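Local coordinates for protein salmonella plasmid virulence: SpvB (Salmonella typhimurium, PDB 6P0X) that probably transfers ADP-ribose from NAD+ to arginine of host actin as a whole toxin, of which this chain is the N-terminal domain, at residues R284-V289 with L309-D314; L18-S23 with L32-S37; S55-T60 with Y274-E279. All coordinates share one frame; numbering follows the deposited sequence.

Contact 1. Residues R284-V289 with L309-D314; sequences RLCRQV and LLLEYD. With AKR (acrylic acid), chain E.
Tyr313, on strand 304-314, reaches across to the irregular run that precedes strand 288-293. Its CG lies anti to its own carbonyl carbon (chi1 -70°), which sends the ring toward residues 285-287. The hydroxyl OH donates to Cys286 O at 2.7 Å. The bond lies in the carbonyl plane, with a C=O...OH angle of 154°, and Cys286 O also sits at the ring edge. Leu285 CD2 packs over one face of the ring, toward the rim, 4.1 Å from CE1. Arg287 CD approaches the same ring obliquely. The Arg287 guanidinium turns back, and NE donates to Leu285 O at 2.9 Å. That oxygen lies in the guanidinium plane, while NE stands above the carbonyl plane. NH1 of Arg287 makes a salt bridge to Glu315.

Leu309 and Val289 form an antiparallel hydrogen-bonded pair. Val289 N to Leu309 O and Leu309 N to Val289 O are both 2.9 Å. Their side chains share one face of the sheet, with the two CB atoms 4.2 Å apart. Gln288 faces Leu310 in a non-hydrogen-bonded pair. Gln288 CB meets Leu310 CD1 on the other face, and its amide end bonds to Gly249, Asp244 and Arg308.

Strand 288-293 lies between strands 237-244 and 304-314, and Val289 packs on Leu241 and Phe243. Arg287 and Gln288 both face Asp244, a classic beta bulge. Past it, Leu311 N still reaches Arg287 O at 3.1 Å. Glu312 takes no part across the contact, but its OE2 lies 3.0 Å from O of a bound acrylic acid.

Three backbone bonds thus hold the seam. Beyond them the tyrosine hydroxyl bonds the Cys286 carbonyl, and Leu285 packs on its ring.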
loop_
_atom_site.group_PDB
_atom_site.type_symbol
_atom_site.label_atom_id
_atom_site.label_comp_id
_atom_site.label_asym_id
_atom_site.label_seq_id
_atom_site.Cartn_x
_atom_site.Cartn_y
_atom_site.Cartn_z
ATOM N N ARG A 284 14.808 0.054 -4.821
ATOM C CA ARG A 284 14.006 0.384 -5.988
ATOM C C ARG A 284 13.638 1.861 -6.006
ATOM O O ARG A 284 13.537 2.515 -4.960
ATOM C CB ARG A 284 12.724 -0.465 -6.035
ATOM C CG ARG A 284 12.956 -1.958 -5.839
ATOM C CD ARG A 284 14.079 -2.483 -6.724
ATOM N NE ARG A 284 14.626 -3.734 -6.204
ATOM C CZ ARG A 284 15.598 -4.431 -6.786
ATOM N NH1 ARG A 284 16.032 -5.555 -6.232
ATOM N NH2 ARG A 284 16.136 -4.008 -7.924
ATOM N N LEU A 285 13.442 2.369 -7.221
ATOM C CA LEU A 285 12.908 3.697 -7.483
ATOM C C LEU A 285 11.760 3.551 -8.463
ATOM O O LEU A 285 11.900 2.871 -9.486
ATOM C CB LEU A 285 13.959 4.634 -8.082
ATOM C CG LEU A 285 14.982 5.309 -7.182
ATOM C CD1 LEU A 285 16.162 5.749 -8.031
ATOM C CD2 LEU A 285 14.354 6.497 -6.474
ATOM N N CYS A 286 10.630 4.177 -8.157
ATOM C CA CYS A 286 9.528 4.179 -9.108
ATOM C C CYS A 286 9.903 5.044 -10.304
ATOM O O CYS A 286 10.133 6.250 -10.164
ATOM C CB CYS A 286 8.242 4.677 -8.460
ATOM S SG CYS A 286 6.873 4.816 -9.638
ATOM N N ARG A 287 9.973 4.424 -11.478
ATOM C CA ARG A 287 10.356 5.144 -12.682
ATOM C C ARG A 287 9.163 5.697 -13.441
ATOM O O ARG A 287 9.311 6.691 -14.162
ATOM C CB ARG A 287 11.163 4.235 -13.615
ATOM C CG ARG A 287 12.274 3.454 -12.934
ATOM C CD ARG A 287 13.211 4.369 -12.164
ATOM N NE ARG A 287 14.099 3.609 -11.288
ATOM C CZ ARG A 287 15.414 3.514 -11.449
ATOM N NH1 ARG A 287 16.013 4.144 -12.452
ATOM N NH2 ARG A 287 16.136 2.795 -10.598
ATOM N N GLN A 288 7.984 5.091 -13.300
ATOM C CA GLN A 288 6.849 5.583 -14.072
ATOM C C GLN A 288 5.541 5.137 -13.435
ATOM O O GLN A 288 5.492 4.171 -12.667
ATOM C CB GLN A 288 6.922 5.112 -15.530
ATOM C CG GLN A 288 7.155 3.622 -15.664
ATOM C CD GLN A 288 7.573 3.209 -17.060
ATOM O OE1 GLN A 288 7.154 3.804 -18.055
ATOM N NE2 GLN A 288 8.419 2.188 -17.140
ATOM N N VAL A 289 4.485 5.878 -13.755
ATOM C CA VAL A 289 3.123 5.560 -13.338
ATOM C C VAL A 289 2.270 5.461 -14.598
ATOM O O VAL A 289 2.143 6.436 -15.346
ATOM C CB VAL A 289 2.559 6.609 -12.363
ATOM C CG1 VAL A 289 1.187 6.188 -11.863
ATOM C CG2 VAL A 289 3.509 6.816 -11.186
ATOM N N LEU A 309 3.033 8.513 -17.089
ATOM C CA LEU A 309 3.780 9.528 -16.361
ATOM C C LEU A 309 5.203 9.012 -16.197
ATOM O O LEU A 309 5.445 8.062 -15.444
ATOM C CB LEU A 309 3.134 9.824 -15.010
ATOM C CG LEU A 309 3.948 10.711 -14.060
ATOM C CD1 LEU A 309 4.184 12.089 -14.661
ATOM C CD2 LEU A 309 3.279 10.826 -12.692
ATOM N N LEU A 310 6.136 9.639 -16.906
ATOM C CA LEU A 310 7.541 9.265 -16.901
ATOM C C LEU A 310 8.310 10.233 -16.018
ATOM O O LEU A 310 8.197 11.459 -16.176
ATOM C CB LEU A 310 8.126 9.264 -18.313
ATOM C CG LEU A 310 9.519 8.637 -18.435
ATOM C CD1 LEU A 310 9.556 7.234 -17.839
ATOM C CD2 LEU A 310 9.988 8.626 -19.888
ATOM N N LEU A 311 9.075 9.667 -15.090
ATOM C CA LEU A 311 9.855 10.398 -14.107
ATOM C C LEU A 311 11.329 10.294 -14.465
ATOM O O LEU A 311 11.823 9.205 -14.773
ATOM C CB LEU A 311 9.614 9.836 -12.706
ATOM C CG LEU A 311 8.152 9.659 -12.282
ATOM C CD1 LEU A 311 8.059 8.892 -10.969
ATOM C CD2 LEU A 311 7.433 10.998 -12.179
ATOM N N GLU A 312 12.022 11.426 -14.446
ATOM C CA GLU A 312 13.458 11.489 -14.667
ATOM C C GLU A 312 14.132 11.897 -13.366
ATOM O O GLU A 312 13.715 12.877 -12.728
ATOM C CB GLU A 312 13.801 12.483 -15.779
ATOM C CG GLU A 312 13.093 12.220 -17.097
ATOM C CD GLU A 312 13.478 13.220 -18.170
ATOM O OE1 GLU A 312 14.689 13.484 -18.331
ATOM O OE2 GLU A 312 12.570 13.743 -18.850
ATOM N N TYR A 313 15.194 11.174 -13.009
ATOM C CA TYR A 313 15.898 11.338 -11.747
ATOM C C TYR A 313 17.346 11.730 -11.991
ATOM O O TYR A 313 17.949 11.357 -13.002
ATOM C CB TYR A 313 15.905 10.044 -10.923
ATOM C CG TYR A 313 14.578 9.628 -10.348
ATOM C CD1 TYR A 313 14.147 10.121 -9.124
ATOM C CD2 TYR A 313 13.769 8.718 -11.011
ATOM C CE1 TYR A 313 12.938 9.734 -8.587
ATOM C CE2 TYR A 313 12.561 8.325 -10.483
ATOM C CZ TYR A 313 12.149 8.836 -9.270
ATOM O OH TYR A 313 10.945 8.449 -8.736
ATOM N N ASP A 314 17.903 12.470 -11.037
ATOM C CA ASP A 314 19.350 12.628 -10.929
ATOM C C ASP A 314 19.825 11.502 -10.020
ATOM O O ASP A 314 19.647 11.563 -8.802
ATOM C CB ASP A 314 19.714 13.994 -10.360
ATOM C CG ASP A 314 19.484 15.122 -11.346
ATOM O OD1 ASP A 314 19.691 14.914 -12.561
ATOM O OD2 ASP A 314 19.092 16.224 -10.901
HETATM C CA AKR E . 14.766 17.635 -19.606
HETATM C CB AKR E . 15.165 18.835 -19.978
HETATM C C AKR E . 13.823 16.825 -20.496
HETATM O O AKR E . 12.681 16.489 -20.081
HETATM O OXT AKR E . 14.191 16.493 -21.653
#

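Contact 2. Residues L18-S23 with L32-S37; sequences LPLPIS and LALHYS
Leu18 and Leu34 form an antiparallel hydrogen-bonded pair that ties strand 16-19 to strand 33-36. Leu18 N donates to Leu34 O at 2.8 Å in a nearly straight bond (N-H...O 170°). Leu34 N returns a bond to Leu18 O at 2.9 Å, a little more bent. Beside this pair a water links Leu20 N to Leu32 O. It accepts from Leu20 N at 2.9 Å and donates to Leu32 O. Segment 18-23 then turns at Pro21, the centre of an inverse gamma turn, with Ile22 N bonded to Leu20 O.

Apolar side chains meet tip to tip and alongside. Those of Leu18 and Leu34 lie side by side and point the same way. Their tips meet at CD2 of Leu18 and CD1 of Leu34, 3.7 Å apart. Leu18 has CG anti to its backbone N (chi1 167°), whereas Leu34 has CG anti to its carbonyl carbon, and the two branches still converge. Leu20 uses both methyls: CD1 touches Leu32 CB at 3.8 Å, and CD2 reaches Leu34 CD1 at 4.2 Å.

Other carbons pack against backbone carbonyls. Leu20 CG rests on Leu32 O, and Ile22 CD1 lies 3.6 Å from the same oxygen. Ala33 CB approaches Leu18 O.

The pairing belongs to a three-stranded antiparallel sheet of 16-19, 33-36 and 49-50, in which 16-19 is an outermost strand within this chain. Leu18 packs on Leu311 of strand 304-314. Leu20 packs on Leu309 of that strand and on Val289 of strand 288-293.

Two direct backbone bonds thus fix the pairing at Leu18 and Leu34. The water adds a polar bridge at Leu20 and Leu32. The leucine and isoleucine side chains supply an apolar hold.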
loop_
_atom_site.group_PDB
_atom_site.type_symbol
_atom_site.label_atom_id
_atom_site.label_comp_id
_atom_site.label_asym_id
_atom_site.label_seq_id
_atom_site.Cartn_x
_atom_site.Cartn_y
_atom_site.Cartn_z
ATOM N N LEU A 18 2.330 16.767 -7.750
ATOM C CA LEU A 18 2.392 16.248 -9.109
ATOM C C LEU A 18 1.282 15.223 -9.270
ATOM O O LEU A 18 1.331 14.158 -8.632
ATOM C CB LEU A 18 3.757 15.615 -9.383
ATOM C CG LEU A 18 3.927 14.759 -10.639
ATOM C CD1 LEU A 18 3.547 15.529 -11.896
ATOM C CD2 LEU A 18 5.360 14.261 -10.731
ATOM N N PRO A 19 0.262 15.499 -10.076
ATOM C CA PRO A 19 -0.874 14.580 -10.159
ATOM C C PRO A 19 -0.511 13.325 -10.934
ATOM O O PRO A 19 0.337 13.339 -11.829
ATOM C CB PRO A 19 -1.950 15.392 -10.895
ATOM C CG PRO A 19 -1.413 16.792 -11.012
ATOM C CD PRO A 19 0.074 16.696 -10.909
ATOM N N LEU A 20 -1.142 12.253 -10.569
ATOM C CA LEU A 20 -0.995 11.017 -11.311
ATOM C C LEU A 20 -2.097 10.910 -12.362
ATOM O O LEU A 20 -3.196 11.441 -12.172
ATOM C CB LEU A 20 -1.062 9.819 -10.369
ATOM C CG LEU A 20 -0.081 9.847 -9.197
ATOM C CD1 LEU A 20 -0.218 8.589 -8.353
ATOM C CD2 LEU A 20 1.344 10.023 -9.687
ATOM N N PRO A 21 -1.838 10.236 -13.482
ATOM C CA PRO A 21 -2.853 10.161 -14.555
ATOM C C PRO A 21 -3.937 9.131 -14.258
ATOM O O PRO A 21 -4.077 8.099 -14.920
ATOM C CB PRO A 21 -2.006 9.798 -15.779
ATOM C CG PRO A 21 -0.866 9.005 -15.226
ATOM C CD PRO A 21 -0.612 9.491 -13.821
ATOM N N ILE A 22 -4.732 9.407 -13.230
ATOM C CA ILE A 22 -5.762 8.481 -12.772
ATOM C C ILE A 22 -7.064 8.780 -13.506
ATOM O O ILE A 22 -7.601 9.889 -13.409
ATOM C CB ILE A 22 -5.958 8.575 -11.251
ATOM C CG1 ILE A 22 -4.696 8.115 -10.522
ATOM C CG2 ILE A 22 -7.163 7.756 -10.819
ATOM C CD1 ILE A 22 -4.691 8.449 -9.048
ATOM N N SER A 23 -7.578 7.791 -14.227
ATOM C CA SER A 23 -8.908 7.898 -14.812
ATOM C C SER A 23 -9.949 7.859 -13.701
ATOM O O SER A 23 -10.067 6.854 -12.992
ATOM C CB SER A 23 -9.137 6.766 -15.807
ATOM O OG SER A 23 -8.088 6.709 -16.756
ATOM N N LEU A 32 -4.578 9.523 -5.389
ATOM C CA LEU A 32 -3.159 9.490 -5.078
ATOM C C LEU A 32 -2.437 10.527 -5.919
ATOM O O LEU A 32 -2.800 10.783 -7.069
ATOM C CB LEU A 32 -2.544 8.110 -5.337
ATOM C CG LEU A 32 -2.919 6.968 -4.399
ATOM C CD1 LEU A 32 -2.284 5.677 -4.886
ATOM C CD2 LEU A 32 -2.479 7.285 -2.977
ATOM N N ALA A 33 -1.398 11.116 -5.333
ATOM C CA ALA A 33 -0.584 12.094 -6.034
ATOM C C ALA A 33 0.814 12.077 -5.443
ATOM O O ALA A 33 1.030 11.601 -4.325
ATOM C CB ALA A 33 -1.191 13.498 -5.944
ATOM N N LEU A 34 1.771 12.590 -6.209
ATOM C CA LEU A 34 3.128 12.759 -5.719
ATOM C C LEU A 34 3.219 14.089 -4.984
ATOM O O LEU A 34 2.752 15.113 -5.489
ATOM C CB LEU A 34 4.122 12.699 -6.877
ATOM C CG LEU A 34 4.575 11.276 -7.206
ATOM C CD1 LEU A 34 5.247 11.205 -8.568
ATOM C CD2 LEU A 34 5.517 10.788 -6.115
ATOM N N HIS A 35 3.791 14.069 -3.786
ATOM C CA HIS A 35 3.920 15.266 -2.971
ATOM C C HIS A 35 5.387 15.513 -2.666
ATOM O O HIS A 35 6.138 14.571 -2.396
ATOM C CB HIS A 35 3.128 15.139 -1.670
ATOM C CG HIS A 35 1.647 15.083 -1.871
ATOM N ND1 HIS A 35 0.948 16.073 -2.527
ATOM C CD2 HIS A 35 0.731 14.156 -1.504
ATOM C CE1 HIS A 35 -0.336 15.760 -2.553
ATOM N NE2 HIS A 35 -0.493 14.601 -1.940
ATOM N N TYR A 36 5.795 16.779 -2.726
ATOM C CA TYR A 36 7.157 17.169 -2.389
ATOM C C TYR A 36 7.166 17.958 -1.088
ATOM O O TYR A 36 6.379 18.896 -0.916
ATOM C CB TYR A 36 7.793 18.002 -3.501
ATOM C CG TYR A 36 9.175 18.504 -3.143
ATOM C CD1 TYR A 36 10.281 17.673 -3.258
ATOM C CD2 TYR A 36 9.372 19.799 -2.678
ATOM C CE1 TYR A 36 11.550 18.116 -2.932
ATOM C CE2 TYR A 36 10.640 20.255 -2.346
ATOM C CZ TYR A 36 11.725 19.404 -2.477
ATOM O OH TYR A 36 12.991 19.842 -2.153
ATOM N N SER A 37 8.063 17.581 -0.180
ATOM C CA SER A 37 8.302 18.321 1.051
ATOM C C SER A 37 9.801 18.527 1.197
ATOM O O SER A 37 10.569 17.565 1.110
ATOM C CB SER A 37 7.739 17.580 2.267
ATOM O OG SER A 37 7.967 18.312 3.457
HETATM O O HOH W 1 -3.416 12.508 -8.780
#

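Contact 3. Residues S55-T60 with Y274-E279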
loop_
_atom_site.group_PDB
_atom_site.type_symbol
_atom_site.label_atom_id
_atom_site.label_comp_id
_atom_site.label_asym_id
_atom_site.label_seq_id
_atom_site.Cartn_x
_atom_site.Cartn_y
_atom_site.Cartn_z
ATOM N N SER A 55 -2.366 3.603 5.761
ATOM C CA SER A 55 -1.863 2.481 6.539
ATOM C C SER A 55 -2.186 2.669 8.014
ATOM O O SER A 55 -2.452 3.780 8.483
ATOM C CB SER A 55 -0.351 2.311 6.364
ATOM O OG SER A 55 0.344 3.386 6.970
ATOM N N ILE A 56 -2.161 1.556 8.735
ATOM C CA ILE A 56 -2.087 1.548 10.193
ATOM C C ILE A 56 -0.664 1.150 10.562
ATOM O O ILE A 56 -0.065 0.294 9.905
ATOM C CB ILE A 56 -3.120 0.583 10.811
ATOM C CG1 ILE A 56 -4.541 0.923 10.345
ATOM C CG2 ILE A 56 -3.049 0.613 12.324
ATOM C CD1 ILE A 56 -4.963 2.356 10.615
ATOM N N ALA A 57 -0.104 1.774 11.596
ATOM C CA ALA A 57 1.297 1.541 11.915
ATOM C C ALA A 57 1.509 1.466 13.419
ATOM O O ALA A 57 0.752 2.042 14.204
ATOM C CB ALA A 57 2.197 2.638 11.327
ATOM N N ARG A 58 2.554 0.743 13.808
ATOM C CA ARG A 58 3.001 0.739 15.192
ATOM C C ARG A 58 3.839 1.979 15.460
ATOM O O ARG A 58 4.634 2.406 14.617
ATOM C CB ARG A 58 3.813 -0.519 15.498
ATOM C CG ARG A 58 3.007 -1.802 15.436
ATOM C CD ARG A 58 3.809 -2.977 15.968
ATOM N NE ARG A 58 3.103 -4.236 15.756
ATOM C CZ ARG A 58 2.428 -4.883 16.699
ATOM N NH1 ARG A 58 2.374 -4.399 17.934
ATOM N NH2 ARG A 58 1.810 -6.020 16.407
ATOM N N ARG A 59 3.641 2.568 16.635
ATOM C CA ARG A 59 4.381 3.762 17.010
ATOM C C ARG A 59 5.848 3.433 17.272
ATOM O O ARG A 59 6.187 2.358 17.773
ATOM C CB ARG A 59 3.757 4.388 18.255
ATOM C CG ARG A 59 4.150 5.829 18.495
ATOM C CD ARG A 59 3.618 6.325 19.825
ATOM N NE ARG A 59 3.821 7.761 19.981
ATOM C CZ ARG A 59 3.410 8.466 21.029
ATOM N NH1 ARG A 59 2.771 7.871 22.028
ATOM N NH2 ARG A 59 3.641 9.768 21.077
ATOM N N THR A 60 6.731 4.376 16.920
ATOM C CA THR A 60 8.153 4.242 17.208
ATOM C C THR A 60 8.735 5.398 18.006
ATOM O O THR A 60 9.834 5.249 18.548
ATOM C CB THR A 60 8.970 4.109 15.911
ATOM O OG1 THR A 60 8.781 5.274 15.098
ATOM C CG2 THR A 60 8.546 2.872 15.130
ATOM N N TYR A 274 15.675 1.090 10.289
ATOM C CA TYR A 274 15.736 0.192 11.433
ATOM C C TYR A 274 14.861 0.571 12.623
ATOM O O TYR A 274 14.949 -0.107 13.653
ATOM C CB TYR A 274 17.186 0.086 11.937
ATOM C CG TYR A 274 18.188 -0.448 10.939
ATOM C CD1 TYR A 274 18.350 -1.812 10.753
ATOM C CD2 TYR A 274 18.985 0.416 10.200
ATOM C CE1 TYR A 274 19.272 -2.302 9.854
ATOM C CE2 TYR A 274 19.909 -0.062 9.299
ATOM C CZ TYR A 274 20.050 -1.423 9.128
ATOM O OH TYR A 274 20.974 -1.905 8.228
ATOM N N ASN A 275 14.031 1.617 12.544
ATOM C CA ASN A 275 13.330 2.021 13.762
ATOM C C ASN A 275 12.190 1.078 14.139
ATOM O O ASN A 275 11.572 1.278 15.190
ATOM C CB ASN A 275 12.824 3.464 13.660
ATOM C CG ASN A 275 11.755 3.653 12.615
ATOM O OD1 ASN A 275 11.483 2.769 11.809
ATOM N ND2 ASN A 275 11.197 4.854 12.573
ATOM N N TYR A 276 11.863 0.089 13.311
ATOM C CA TYR A 276 10.851 -0.897 13.674
ATOM C C TYR A 276 11.431 -2.144 14.338
ATOM O O TYR A 276 10.668 -3.050 14.690
ATOM C CB TYR A 276 10.031 -1.308 12.452
ATOM C CG TYR A 276 9.073 -0.242 11.973
ATOM C CD1 TYR A 276 8.086 0.262 12.813
ATOM C CD2 TYR A 276 9.133 0.236 10.671
ATOM C CE1 TYR A 276 7.196 1.226 12.373
ATOM C CE2 TYR A 276 8.250 1.195 10.221
ATOM C CZ TYR A 276 7.284 1.691 11.077
ATOM O OH TYR A 276 6.403 2.654 10.630
ATOM N N GLY A 277 12.747 -2.240 14.481
ATOM C CA GLY A 277 13.348 -3.398 15.107
ATOM C C GLY A 277 13.832 -4.466 14.154
ATOM O O GLY A 277 14.311 -5.509 14.616
ATOM N N PHE A 278 13.691 -4.254 12.848
ATOM C CA PHE A 278 14.243 -5.146 11.840
ATOM C C PHE A 278 14.639 -4.305 10.635
ATOM O O PHE A 278 14.206 -3.158 10.488
ATOM C CB PHE A 278 13.252 -6.254 11.450
ATOM C CG PHE A 278 11.901 -5.745 11.014
ATOM C CD1 PHE A 278 11.651 -5.440 9.685
ATOM C CD2 PHE A 278 10.876 -5.588 11.936
ATOM C CE1 PHE A 278 10.405 -4.974 9.282
ATOM C CE2 PHE A 278 9.626 -5.127 11.540
ATOM C CZ PHE A 278 9.392 -4.819 10.210
ATOM N N GLU A 279 15.462 -4.886 9.770
ATOM C CA GLU A 279 15.988 -4.155 8.626
ATOM C C GLU A 279 14.929 -4.033 7.539
ATOM O O GLU A 279 14.226 -4.997 7.217
ATOM C CB GLU A 279 17.240 -4.845 8.072
ATOM C CG GLU A 279 17.814 -4.199 6.808
ATOM C CD GLU A 279 19.262 -4.600 6.528
ATOM O OE1 GLU A 279 19.924 -3.921 5.708
ATOM O OE2 GLU A 279 19.735 -5.602 7.109
HETATM O O HOH W 2 5.422 4.197 12.572
#
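Tyr276 points its ring at the end of strand 55-58 from the turn at 274-277. Its CB makes no contact with segment 55-60. CG stands beside the backbone N (chi1 -72°), and this brings the end of the ring nearer to Thr60 and Arg58 than the direction of CB alone would. The atoms that touch start at CD1. The CD1-CE1 edge meets Thr60 CG2, with both atoms 3.5 Å from it. The methyl comes in obliquely, and the two side chains cross at about a right angle. CE1 also lies 3.6 Å from Arg58 O, which sits at the ring edge, in plane. At the tip, OH comes to 4.3 Å from Ala57 CB. The same OH is 2.7 Å from a water, and that water donates to Arg58 O at 2.8 Å. The phenol is thus linked to the strand carbonyl through a single water. OH is also hydrogen-bonded to Gln168 NE2 of strand 165-175, which fixes the tip from a second strand.

Asn275 supports the same corner. Its backbone O lies 3.4 Å from Thr60 CG2, and its ND2 is 3.5 Å from Thr60 OG1. The latter is a near approach of polar groups and not a hydrogen bond. Asn275 OD1 folds back over one face of the Tyr276 ring, toward its rim.

A type I beta turn from Tyr274 to Gly277 presents both residues, closed by Gly277 N to Tyr274 O. This turn, between strands 271-273 and 280-282, packs against the end of strand 55-58 and the loop after it. Through Tyr276 the contact lies beside a small-molecule site, a pocket that holds acrylic acid in this crystal and is also lined by Gln168, Met208 and Leu273.

In the fold
Contact 1 is buried, contact 2 lies at the surface and contact 3 is partly buried. Contacts 1 and 2 are neighbours, with centres 13 Å apart. Segment 18-23 packs on Leu309 through Leu20 and Pro21, and Leu309 CD2 lies 3.7 Å from Leu20 CD2. Both contacts rest on antiparallel backbone pairing. Contact 1 pairs two strands of the large antiparallel array, to which strand 55-58 of contact 3 also belongs, whereas contact 2 lies in the three-stranded sheet. Contact 3 stands apart, about 12 Å from contact 1 and 9 Å from contact 2 between nearest atoms. It joins a strand to a turn by van der Waals contact and one water.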